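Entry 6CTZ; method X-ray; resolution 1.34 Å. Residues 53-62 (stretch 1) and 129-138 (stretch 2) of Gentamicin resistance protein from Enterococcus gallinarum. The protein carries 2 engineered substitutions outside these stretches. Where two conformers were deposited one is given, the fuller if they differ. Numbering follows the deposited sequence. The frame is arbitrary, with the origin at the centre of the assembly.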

# COMPACT_ATOMS: atom_id res chain seq x y z
N ASN A 53 -4.36 12.82 -8.10
CA ASN A 53 -3.87 13.43 -9.33
C ASN A 53 -2.73 12.62 -9.93
O ASN A 53 -2.63 12.49 -11.16
CB ASN A 53 -3.46 14.88 -9.09
CG ASN A 53 -4.64 15.80 -9.16
OD1 ASN A 53 -5.52 15.62 -10.00
ND2 ASN A 53 -4.70 16.78 -8.27
N LYS A 54 -1.87 12.05 -9.08
CA LYS A 54 -0.84 11.13 -9.56
C LYS A 54 -1.45 9.89 -10.19
O LYS A 54 -1.08 9.51 -11.31
CB LYS A 54 0.08 10.76 -8.39
CG LYS A 54 1.04 9.60 -8.67
CD LYS A 54 1.89 9.27 -7.45
CE LYS A 54 1.07 8.71 -6.29
NZ LYS A 54 1.89 8.67 -5.04
N GLU A 55 -2.42 9.26 -9.51
CA GLU A 55 -3.04 8.06 -10.07
C GLU A 55 -3.74 8.35 -11.40
O GLU A 55 -3.71 7.51 -12.31
CB GLU A 55 -4.02 7.43 -9.07
CG GLU A 55 -3.35 6.82 -7.85
CD GLU A 55 -4.34 6.02 -7.03
OE1 GLU A 55 -4.98 6.62 -6.14
OE2 GLU A 55 -4.49 4.80 -7.28
N ILE A 56 -4.38 9.52 -11.52
CA ILE A 56 -5.06 9.87 -12.77
C ILE A 56 -4.09 9.82 -13.95
O ILE A 56 -4.44 9.38 -15.05
CB ILE A 56 -5.74 11.24 -12.63
CG1 ILE A 56 -6.99 11.12 -11.75
CG2 ILE A 56 -6.08 11.83 -14.01
CD1 ILE A 56 -7.55 12.46 -11.30
N GLN A 57 -2.85 10.27 -13.73
CA GLN A 57 -1.86 10.27 -14.81
C GLN A 57 -1.17 8.92 -14.96
O GLN A 57 -0.87 8.50 -16.08
CB GLN A 57 -0.80 11.34 -14.54
CG GLN A 57 -1.31 12.77 -14.45
CD GLN A 57 -0.25 13.68 -13.87
OE1 GLN A 57 -0.29 14.01 -12.68
NE2 GLN A 57 0.72 14.05 -14.69
N LEU A 58 -0.90 8.25 -13.83
CA LEU A 58 -0.08 7.04 -13.88
C LEU A 58 -0.87 5.83 -14.37
O LEU A 58 -0.36 5.05 -15.18
CB LEU A 58 0.49 6.74 -12.49
CG LEU A 58 1.26 5.42 -12.37
CD1 LEU A 58 2.54 5.45 -13.21
CD2 LEU A 58 1.58 5.09 -10.93
N LEU A 59 -2.07 5.62 -13.84
CA LEU A 59 -2.75 4.35 -14.09
C LEU A 59 -2.99 4.09 -15.57
O LEU A 59 -2.81 2.93 -16.00
CB LEU A 59 -4.05 4.24 -13.27
CG LEU A 59 -3.85 4.18 -11.75
CD1 LEU A 59 -5.20 4.16 -11.03
CD2 LEU A 59 -3.03 2.97 -11.37
N PRO A 60 -3.38 5.07 -16.40
CA PRO A 60 -3.57 4.76 -17.82
C PRO A 60 -2.31 4.28 -18.49
O PRO A 60 -2.39 3.48 -19.43
CB PRO A 60 -4.06 6.10 -18.40
CG PRO A 60 -4.72 6.78 -17.25
CD PRO A 60 -3.86 6.43 -16.07
N LEU A 61 -1.13 4.70 -18.01
CA LEU A 61 0.12 4.25 -18.58
C LEU A 61 0.48 2.84 -18.12
O LEU A 61 1.20 2.13 -18.82
CB LEU A 61 1.24 5.20 -18.18
CG LEU A 61 1.00 6.66 -18.57
CD1 LEU A 61 2.06 7.58 -17.97
CD2 LEU A 61 0.92 6.81 -20.08
N LEU A 62 -0.03 2.43 -16.96
CA LEU A 62 0.29 1.12 -16.40
C LEU A 62 -0.61 0.01 -16.91
O LEU A 62 -0.19 -1.15 -16.90
CB LEU A 62 0.13 1.14 -14.88
CG LEU A 62 1.22 1.82 -14.07
CD1 LEU A 62 0.94 1.62 -12.59
CD2 LEU A 62 2.58 1.25 -14.44
N GLU A 129 11.38 7.31 -15.76
CA GLU A 129 11.17 8.67 -16.25
C GLU A 129 9.72 8.91 -16.67
O GLU A 129 9.19 10.01 -16.47
CB GLU A 129 12.13 8.99 -17.40
CG GLU A 129 11.89 8.25 -18.71
CD GLU A 129 12.49 6.85 -18.76
OE1 GLU A 129 12.99 6.34 -17.72
OE2 GLU A 129 12.44 6.26 -19.86
N THR A 130 9.05 7.88 -17.21
CA THR A 130 7.64 8.03 -17.55
C THR A 130 6.80 8.20 -16.29
O THR A 130 5.90 9.05 -16.23
CB THR A 130 7.19 6.81 -18.34
OG1 THR A 130 7.99 6.70 -19.53
CG2 THR A 130 5.71 6.92 -18.72
N ALA A 131 7.09 7.40 -15.26
CA ALA A 131 6.39 7.56 -13.99
C ALA A 131 6.60 8.94 -13.39
O ALA A 131 5.64 9.58 -12.95
CB ALA A 131 6.82 6.46 -13.02
N ILE A 132 7.85 9.44 -13.39
CA ILE A 132 8.10 10.77 -12.83
C ILE A 132 7.31 11.83 -13.59
O ILE A 132 6.75 12.76 -12.99
CB ILE A 132 9.61 11.09 -12.81
CG1 ILE A 132 10.36 10.10 -11.92
CG2 ILE A 132 9.85 12.52 -12.32
CD1 ILE A 132 11.88 10.20 -12.07
N SER A 133 7.25 11.70 -14.92
CA SER A 133 6.49 12.65 -15.74
C SER A 133 5.01 12.63 -15.40
O SER A 133 4.31 13.62 -15.65
CB SER A 133 6.72 12.34 -17.22
OG SER A 133 5.88 11.28 -17.66
N ALA A 134 4.51 11.52 -14.85
CA ALA A 134 3.12 11.37 -14.43
C ALA A 134 2.89 11.80 -12.99
O ALA A 134 1.82 11.51 -12.44
CB ALA A 134 2.66 9.93 -14.64
N GLY A 135 3.85 12.47 -12.37
CA GLY A 135 3.69 12.95 -11.01
C GLY A 135 4.08 11.97 -9.92
O GLY A 135 3.79 12.24 -8.74
N VAL A 136 4.72 10.86 -10.26
CA VAL A 136 5.19 9.92 -9.24
C VAL A 136 6.41 10.52 -8.56
O VAL A 136 7.38 10.87 -9.25
CB VAL A 136 5.49 8.54 -9.86
CG1 VAL A 136 6.00 7.57 -8.81
CG2 VAL A 136 4.24 7.98 -10.53
N PRO A 137 6.41 10.70 -7.24
CA PRO A 137 7.56 11.32 -6.58
C PRO A 137 8.72 10.35 -6.47
O PRO A 137 8.55 9.13 -6.43
CB PRO A 137 7.02 11.64 -5.18
CG PRO A 137 6.01 10.57 -4.94
CD PRO A 137 5.36 10.32 -6.28
N VAL A 138 9.92 10.92 -6.43
CA VAL A 138 11.13 10.15 -6.15
C VAL A 138 11.38 10.25 -4.65
O VAL A 138 11.64 11.34 -4.13
CB VAL A 138 12.33 10.67 -6.96
CG1 VAL A 138 13.58 9.89 -6.60
CG2 VAL A 138 12.03 10.60 -8.46

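Where a helix ends against the flank of another, small residues at the terminus let the two backbones draw close, and this contact from a gentamicin resistance protein is a compact example. The axes of helix 53-62 and helix 129-133 come no nearer than 9.6 Å and run at 145° to each other, yet just beyond the second helix the chains converge: the CA of Lys54 lies 5.1 Å from the CA of Gly135, and the CA of Gln57 lies 5.1 Å from the CA of Ala134.

Along the first helix, Lys54 opens the contact, and it does so with its aliphatic portion. Its CD sits 3.8 Å from the CA of Val136 and 3.8 Å from the CD of Pro137, so methylene groups cover the turn while NZ finds its hydrogen bonds elsewhere in the structure. Glu55 and Ile56 take no part.

One turn on, Gln57 points its CA-to-CB bond toward the second stretch, and its CB packs 3.7 Å from the CB of Ala134. Gly135 passes alongside with phi/psi of 88/10, a conformation in which a CB would be jammed against the carbonyl oxygen of Ala134; glycine suits this turn on backbone grounds alone.

Leu58 supplies the buried apolar centre. Its CD2 approaches the CG2 of Val136 at 3.9 Å, its CD1 lies 4.4 Å from the CB of Ala131, and its CB is 4.4 Å from the CB of Ala134. Leu61, a turn later, extends the packing to the exposed margin, where its CD1 meets the CG2 of Thr130 at 3.8 Å and the CB of Ala134 at 4.1 Å. The single methyl of Ala134 thus touches Gln57, Leu58 and Leu61 in succession. No clear hydrogen bond crosses between the stretches; close packing dominates the contact.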